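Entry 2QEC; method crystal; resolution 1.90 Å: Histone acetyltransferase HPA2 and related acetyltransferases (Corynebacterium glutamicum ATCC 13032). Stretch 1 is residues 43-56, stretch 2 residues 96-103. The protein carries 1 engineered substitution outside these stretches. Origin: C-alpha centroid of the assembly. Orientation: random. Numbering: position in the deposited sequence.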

ATOM      1  N   ALA A  43      19.693   6.832 -28.556  1.00 37.50           N
ATOM      2  CA  ALA A  43      19.190   8.158 -28.932  1.00 39.90           C
ATOM      3  C   ALA A  43      17.737   8.384 -28.536  1.00 40.96           C
ATOM      4  O   ALA A  43      17.350   9.478 -28.132  1.00 41.11           O
ATOM      5  CB  ALA A  43      19.368   8.357 -30.453  1.00 42.23           C
ATOM      6  N   LYS A  44      16.928   7.341 -28.660  1.00 38.33           N
ATOM      7  CA  LYS A  44      15.521   7.424 -28.295  1.00 42.02           C
ATOM      8  C   LYS A  44      15.381   7.433 -26.757  1.00 38.18           C
ATOM      9  O   LYS A  44      14.596   8.204 -26.211  1.00 38.63           O
ATOM     10  CB  LYS A  44      14.720   6.285 -28.924  1.00 43.67           C
ATOM     11  CG  LYS A  44      14.638   6.379 -30.452  1.00 44.32           C
ATOM     12  CD  LYS A  44      13.859   5.198 -31.086  1.00 45.96           C
ATOM     13  CE  LYS A  44      14.683   3.903 -31.182  1.00 48.83           C
ATOM     14  NZ  LYS A  44      14.100   2.891 -32.173  1.00 43.56           N
ATOM     15  N   LEU A  45      16.197   6.647 -26.065  1.00 40.56           N
ATOM     16  CA  LEU A  45      16.210   6.671 -24.583  1.00 40.29           C
ATOM     17  C   LEU A  45      16.605   8.044 -24.054  1.00 41.53           C
ATOM     18  O   LEU A  45      16.003   8.554 -23.099  1.00 43.26           O
ATOM     19  CB  LEU A  45      17.200   5.647 -24.049  1.00 41.67           C
ATOM     20  CG  LEU A  45      17.393   5.519 -22.519  1.00 40.03           C
ATOM     21  CD1 LEU A  45      16.111   5.140 -21.893  1.00 42.06           C
ATOM     22  CD2 LEU A  45      18.429   4.494 -22.197  1.00 41.78           C
ATOM     23  N   ARG A  46      17.661   8.598 -24.642  1.00 40.49           N
ATOM     24  CA  ARG A  46      18.087   9.963 -24.379  1.00 38.99           C
ATOM     25  C   ARG A  46      16.968  10.994 -24.557  1.00 39.66           C
ATOM     26  O   ARG A  46      16.725  11.808 -23.667  1.00 44.65           O
ATOM     27  CB  ARG A  46      19.262  10.323 -25.261  1.00 36.50           C
ATOM     28  CG  ARG A  46      19.759  11.757 -24.969  1.00 44.13           C
ATOM     29  CD  ARG A  46      20.982  12.113 -25.789  1.00 44.05           C
ATOM     30  NE  ARG A  46      22.080  11.218 -25.449  1.00 49.49           N
ATOM     31  CZ  ARG A  46      22.922  11.376 -24.430  1.00 52.80           C
ATOM     32  NH1 ARG A  46      22.847  12.440 -23.621  1.00 44.93           N
ATOM     33  NH2 ARG A  46      23.873  10.451 -24.253  1.00 54.11           N
ATOM     34  N   ALA A  47      16.248  10.918 -25.676  1.00 40.96           N
ATOM     35  CA  ALA A  47      15.105  11.792 -25.930  1.00 43.43           C
ATOM     36  C   ALA A  47      14.032  11.625 -24.856  1.00 43.61           C
ATOM     37  O   ALA A  47      13.454  12.608 -24.419  1.00 45.71           O
ATOM     38  CB  ALA A  47      14.515  11.522 -27.311  1.00 44.00           C
ATOM     39  N   LEU A  48      13.808  10.400 -24.397  1.00 43.44           N
ATOM     40  CA  LEU A  48      12.791  10.143 -23.358  1.00 43.80           C
ATOM     41  C   LEU A  48      13.129  10.864 -22.069  1.00 43.53           C
ATOM     42  O   LEU A  48      12.293  11.564 -21.507  1.00 46.05           O
ATOM     43  CB  LEU A  48      12.633   8.640 -23.076  1.00 42.50           C
ATOM     44  CG  LEU A  48      11.690   8.281 -21.894  1.00 45.72           C
ATOM     45  CD1 LEU A  48      10.272   8.817 -22.150  1.00 47.73           C
ATOM     46  CD2 LEU A  48      11.632   6.822 -21.584  1.00 44.39           C
ATOM     47  N   PHE A  49      14.350  10.648 -21.590  1.00 42.55           N
ATOM     48  CA  PHE A  49      14.854  11.326 -20.399  1.00 43.11           C
ATOM     49  C   PHE A  49      14.854  12.861 -20.527  1.00 46.59           C
ATOM     50  O   PHE A  49      14.488  13.548 -19.582  1.00 50.49           O
ATOM     51  CB  PHE A  49      16.259  10.816 -20.035  1.00 43.04           C
ATOM     52  CG  PHE A  49      16.288   9.411 -19.461  1.00 41.07           C
ATOM     53  CD1 PHE A  49      15.400   9.032 -18.473  1.00 46.07           C
ATOM     54  CD2 PHE A  49      17.228   8.488 -19.876  1.00 41.11           C
ATOM     55  CE1 PHE A  49      15.449   7.774 -17.928  1.00 44.30           C
ATOM     56  CE2 PHE A  49      17.274   7.205 -19.320  1.00 38.60           C
ATOM     57  CZ  PHE A  49      16.377   6.862 -18.350  1.00 44.83           C
ATOM     58  N   GLU A  50      15.251  13.397 -21.685  1.00 47.25           N
ATOM     59  CA  GLU A  50      15.191  14.848 -21.903  1.00 46.54           C
ATOM     60  C   GLU A  50      13.781  15.401 -21.732  1.00 48.00           C
ATOM     61  O   GLU A  50      13.602  16.439 -21.107  1.00 48.59           O
ATOM     62  CB  GLU A  50      15.733  15.208 -23.272  1.00 46.55           C
ATOM     63  CG  GLU A  50      17.213  14.993 -23.363  1.00 50.01           C
ATOM     64  CD  GLU A  50      17.778  15.160 -24.752  1.00 50.64           C
ATOM     65  OE1 GLU A  50      17.022  15.017 -25.756  1.00 55.16           O
ATOM     66  OE2 GLU A  50      19.004  15.411 -24.831  1.00 58.61           O
ATOM     67  N   LEU A  51      12.799  14.689 -22.255  1.00 48.73           N
ATOM     68  CA  LEU A  51      11.388  15.057 -22.171  1.00 51.82           C
ATOM     69  C   LEU A  51      10.809  14.941 -20.751  1.00 52.76           C
ATOM     70  O   LEU A  51      10.077  15.823 -20.308  1.00 53.51           O
ATOM     71  CB  LEU A  51      10.586  14.163 -23.111  1.00 52.81           C
ATOM     72  CG  LEU A  51       9.069  14.365 -23.167  1.00 58.22           C
ATOM     73  CD1 LEU A  51       8.720  15.632 -23.928  1.00 62.62           C
ATOM     74  CD2 LEU A  51       8.423  13.179 -23.806  1.00 57.38           C
ATOM     75  N   GLN A  52      11.122  13.847 -20.062  1.00 49.40           N
ATOM     76  CA  GLN A  52      10.675  13.645 -18.683  1.00 50.18           C
ATOM     77  C   GLN A  52      11.219  14.759 -17.770  1.00 51.77           C
ATOM     78  O   GLN A  52      10.482  15.326 -16.989  1.00 55.79           O
ATOM     79  CB  GLN A  52      11.072  12.253 -18.162  1.00 48.35           C
ATOM     80  CG  GLN A  52      10.107  11.134 -18.554  1.00 49.70           C
ATOM     81  CD  GLN A  52      10.645   9.750 -18.268  1.00 45.00           C
ATOM     82  OE1 GLN A  52      11.834   9.556 -18.090  1.00 50.77           O
ATOM     83  NE2 GLN A  52       9.758   8.780 -18.207  1.00 51.97           N
ATOM     84  N   ILE A  53      12.496  15.079 -17.883  1.00 54.82           N
ATOM     85  CA  ILE A  53      13.081  16.161 -17.093  1.00 57.24           C
ATOM     86  C   ILE A  53      12.445  17.507 -17.407  1.00 61.07           C
ATOM     87  O   ILE A  53      12.087  18.268 -16.514  1.00 61.30           O
ATOM     88  CB  ILE A  53      14.592  16.245 -17.334  1.00 58.97           C
ATOM     89  CG1 ILE A  53      15.284  15.079 -16.634  1.00 54.57           C
ATOM     90  CG2 ILE A  53      15.188  17.613 -16.862  1.00 60.51           C
ATOM     91  CD1 ILE A  53      16.712  14.920 -17.080  1.00 56.66           C
ATOM     92  N   GLU A  54      12.292  17.786 -18.691  1.00 62.39           N
ATOM     93  CA  GLU A  54      11.869  19.097 -19.151  1.00 65.03           C
ATOM     94  C   GLU A  54      10.410  19.369 -18.801  1.00 64.30           C
ATOM     95  O   GLU A  54      10.075  20.465 -18.346  1.00 65.43           O
ATOM     96  CB  GLU A  54      12.110  19.180 -20.656  1.00 66.24           C
ATOM     97  CG  GLU A  54      11.673  20.445 -21.342  1.00 76.44           C
ATOM     98  CD  GLU A  54      11.501  20.226 -22.834  1.00 85.21           C
ATOM     99  OE1 GLU A  54      12.501  19.873 -23.502  1.00 89.61           O
ATOM    100  OE2 GLU A  54      10.363  20.392 -23.324  1.00 86.52           O
ATOM    101  N   LYS A  55       9.564  18.356 -18.972  1.00 62.03           N
ATOM    102  CA  LYS A  55       8.114  18.518 -18.879  1.00 61.33           C
ATOM    103  C   LYS A  55       7.483  17.944 -17.617  1.00 58.86           C
ATOM    104  O   LYS A  55       6.320  18.190 -17.361  1.00 59.07           O
ATOM    105  CB  LYS A  55       7.443  17.867 -20.098  1.00 62.94           C
ATOM    106  CG  LYS A  55       7.804  18.514 -21.439  1.00 66.45           C
ATOM    107  CD  LYS A  55       7.017  19.798 -21.670  1.00 73.47           C
ATOM    108  CE  LYS A  55       7.169  20.331 -23.100  1.00 76.00           C
ATOM    109  NZ  LYS A  55       6.033  21.227 -23.507  1.00 79.45           N
ATOM    110  N   GLN A  56       8.225  17.175 -16.832  1.00 56.07           N
ATOM    111  CA  GLN A  56       7.654  16.573 -15.634  1.00 55.42           C
ATOM    112  C   GLN A  56       8.445  16.907 -14.377  1.00 54.79           C
ATOM    113  O   GLN A  56       7.895  17.453 -13.429  1.00 57.58           O
ATOM    114  CB  GLN A  56       7.604  15.072 -15.804  1.00 55.88           C
ATOM    115  CG  GLN A  56       6.803  14.333 -14.761  1.00 63.47           C
ATOM    116  CD  GLN A  56       6.667  12.860 -15.123  1.00 75.03           C
ATOM    117  OE1 GLN A  56       6.974  12.442 -16.258  1.00 76.12           O
ATOM    118  NE2 GLN A  56       6.188  12.062 -14.165  1.00 87.92           N
TER
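Stretch 2 96-103: PRLVSIFG

Stretch 1 is helical throughout, its backbone hydrogen bonds, from the N of residue i+4 to the O of residue i, running from Ala 47 N to Ala 43 O (3.1 Å) up to Gln 56 N to Gln 52 O (2.9 Å), with a wider pi-type turn at 53-56. Stretch 2 forms a short helix that includes residues 98-102; Phe 102 N donates to Leu 98 O at 2.9 Å, and Gly 103 follows with a positive phi of 76°. The two N-to-C directions differ by 143°, so the short helix runs roughly against the long one, their axes approaching to 9.2 Å. The register agrees: Lys 44 CA lies 5.2 Å from Ile 101 CA, whereas Leu 51 CA and Arg 97 CA are 8.3 Å apart, so the backbones are nearer at the Lys 44 end.

The principal bump is Ile 101. Its side chain is a knob in the hollow bounded by Lys 44, Ala 47, Leu 48 and Leu 51. Ile 101 CG1 lies 3.9 Å from Ala 47 CB, CG2 of Ile 101 is 4.1 Å from Leu 48 CB, and Ile 101 CD1 reaches Leu 51 CD2 at 4.1 Å. Phe 102 starts away from the long helix, yet its ring returns, placing Phe 102 CZ 3.9 Å from Leu 48 CD1.

Leu 51 is a bump in the other direction. Its CD2 meets Leu 98 CD2 at 3.5 Å, while Leu 51 CD1 lies over one face of the Arg 97 guanidinium, 3.4 Å from Arg 97 CZ. The edge of that group remains free for polar partners: Arg 97 NH2 forms a salt-bridged hydrogen bond to Glu 54 OE2 (3.1 Å, 163°), and Arg 97 NH1 a weak one to Glu 54 OE1 (3.3 Å), although Glu 54 is poorly ordered. One water links Ala 47 O (2.6 Å from the water O) to Arg 97 NH1 (3.1 Å from the same O).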

ATOM      1  N   PRO A  96       3.261  13.442 -29.508  1.00 16.99           N
ATOM      2  CA  PRO A  96       3.917  14.226 -30.562  1.00 17.63           C
ATOM      3  C   PRO A  96       5.420  13.911 -30.662  1.00 18.37           C
ATOM      4  O   PRO A  96       5.865  13.299 -31.640  1.00 18.20           O
ATOM      5  CB  PRO A  96       3.657  15.682 -30.140  1.00 17.10           C
ATOM      6  CG  PRO A  96       3.234  15.617 -28.696  1.00 16.46           C
ATOM      7  CD  PRO A  96       2.596  14.287 -28.503  1.00 16.29           C
ATOM      8  N   ARG A  97       6.180  14.317 -29.644  1.00 18.83           N
ATOM      9  CA  ARG A  97       7.586  13.922 -29.488  1.00 18.78           C
ATOM     10  C   ARG A  97       7.627  12.477 -29.016  1.00 16.70           C
ATOM     11  O   ARG A  97       8.639  11.784 -29.144  1.00 17.00           O
ATOM     12  CB  ARG A  97       8.280  14.814 -28.452  1.00 18.71           C
ATOM     13  CG  ARG A  97       9.781  14.953 -28.647  1.00 20.67           C
ATOM     14  CD  ARG A  97      10.449  15.636 -27.451  1.00 21.12           C
ATOM     15  NE  ARG A  97       9.815  16.898 -27.066  1.00 20.68           N
ATOM     16  CZ  ARG A  97      10.283  17.723 -26.130  1.00 20.38           C
ATOM     17  NH1 ARG A  97      11.406  17.453 -25.467  1.00 19.62           N
ATOM     18  NH2 ARG A  97       9.623  18.837 -25.860  1.00 20.38           N
ATOM     19  N   LEU A  98       6.505  12.042 -28.455  1.00 14.73           N
ATOM     20  CA  LEU A  98       6.329  10.677 -28.026  1.00 13.58           C
ATOM     21  C   LEU A  98       6.228   9.737 -29.223  1.00 12.91           C
ATOM     22  O   LEU A  98       6.665   8.588 -29.142  1.00 11.16           O
ATOM     23  CB  LEU A  98       5.085  10.571 -27.154  1.00 13.43           C
ATOM     24  CG  LEU A  98       5.123  11.439 -25.900  1.00 11.07           C
ATOM     25  CD1 LEU A  98       3.707  11.649 -25.359  1.00 14.17           C
ATOM     26  CD2 LEU A  98       6.047  10.821 -24.861  1.00  6.10           C
ATOM     27  N   VAL A  99       5.652  10.219 -30.327  1.00 14.04           N
ATOM     28  CA  VAL A  99       5.655   9.464 -31.584  1.00 14.30           C
ATOM     29  C   VAL A  99       7.098   9.189 -32.037  1.00 15.29           C
ATOM     30  O   VAL A  99       7.368   8.172 -32.684  1.00 16.15           O
ATOM     31  CB  VAL A  99       4.891  10.201 -32.718  1.00 12.61           C
ATOM     32  N   SER A 100       8.010  10.099 -31.686  1.00 14.61           N
ATOM     33  CA  SER A 100       9.422   9.994 -32.056  1.00 14.64           C
ATOM     34  C   SER A 100      10.194   9.008 -31.183  1.00 13.52           C
ATOM     35  O   SER A 100      11.175   8.421 -31.623  1.00 12.69           O
ATOM     36  CB  SER A 100      10.085  11.370 -31.971  1.00 15.42           C
ATOM     37  OG  SER A 100       9.336  12.333 -32.702  1.00 17.22           O
ATOM     38  N   ILE A 101       9.755   8.850 -29.940  1.00 13.62           N
ATOM     39  CA  ILE A 101      10.395   7.941 -28.982  1.00 12.31           C
ATOM     40  C   ILE A 101       9.830   6.510 -29.080  1.00 12.37           C
ATOM     41  O   ILE A 101      10.593   5.541 -29.056  1.00 12.62           O
ATOM     42  CB  ILE A 101      10.250   8.499 -27.543  1.00 11.43           C
ATOM     43  CG1 ILE A 101      11.053   9.816 -27.414  1.00 12.12           C
ATOM     44  CG2 ILE A 101      10.686   7.464 -26.506  1.00  9.08           C
ATOM     45  CD1 ILE A 101      10.442  10.864 -26.481  1.00  4.26           C
ATOM     46  N   PHE A 102       8.503   6.396 -29.219  1.00 12.64           N
ATOM     47  CA  PHE A 102       7.800   5.102 -29.190  1.00 11.91           C
ATOM     48  C   PHE A 102       7.143   4.675 -30.525  1.00 11.31           C
ATOM     49  O   PHE A 102       6.767   3.514 -30.679  1.00  8.38           O
ATOM     50  CB  PHE A 102       6.694   5.124 -28.114  1.00 12.54           C
ATOM     51  CG  PHE A 102       7.154   5.599 -26.750  1.00 12.68           C
ATOM     52  CD1 PHE A 102       7.906   4.775 -25.934  1.00  8.22           C
ATOM     53  CD2 PHE A 102       6.807   6.865 -26.280  1.00 13.83           C
ATOM     54  CE1 PHE A 102       8.323   5.201 -24.676  1.00  8.60           C
ATOM     55  CE2 PHE A 102       7.221   7.299 -25.031  1.00 11.89           C
ATOM     56  CZ  PHE A 102       7.974   6.463 -24.223  1.00 10.53           C
ATOM     57  N   GLY A 103       6.989   5.600 -31.471  1.00 11.06           N
ATOM     58  CA  GLY A 103       6.121   5.370 -32.628  1.00 10.25           C
ATOM     59  C   GLY A 103       4.655   5.510 -32.260  1.00  9.81           C
ATOM     60  O   GLY A 103       3.772   5.178 -33.065  1.00 12.32           O
TER
HETATM   61  O   HOH W   1      12.866  14.698 -25.898  1.00 52.37           O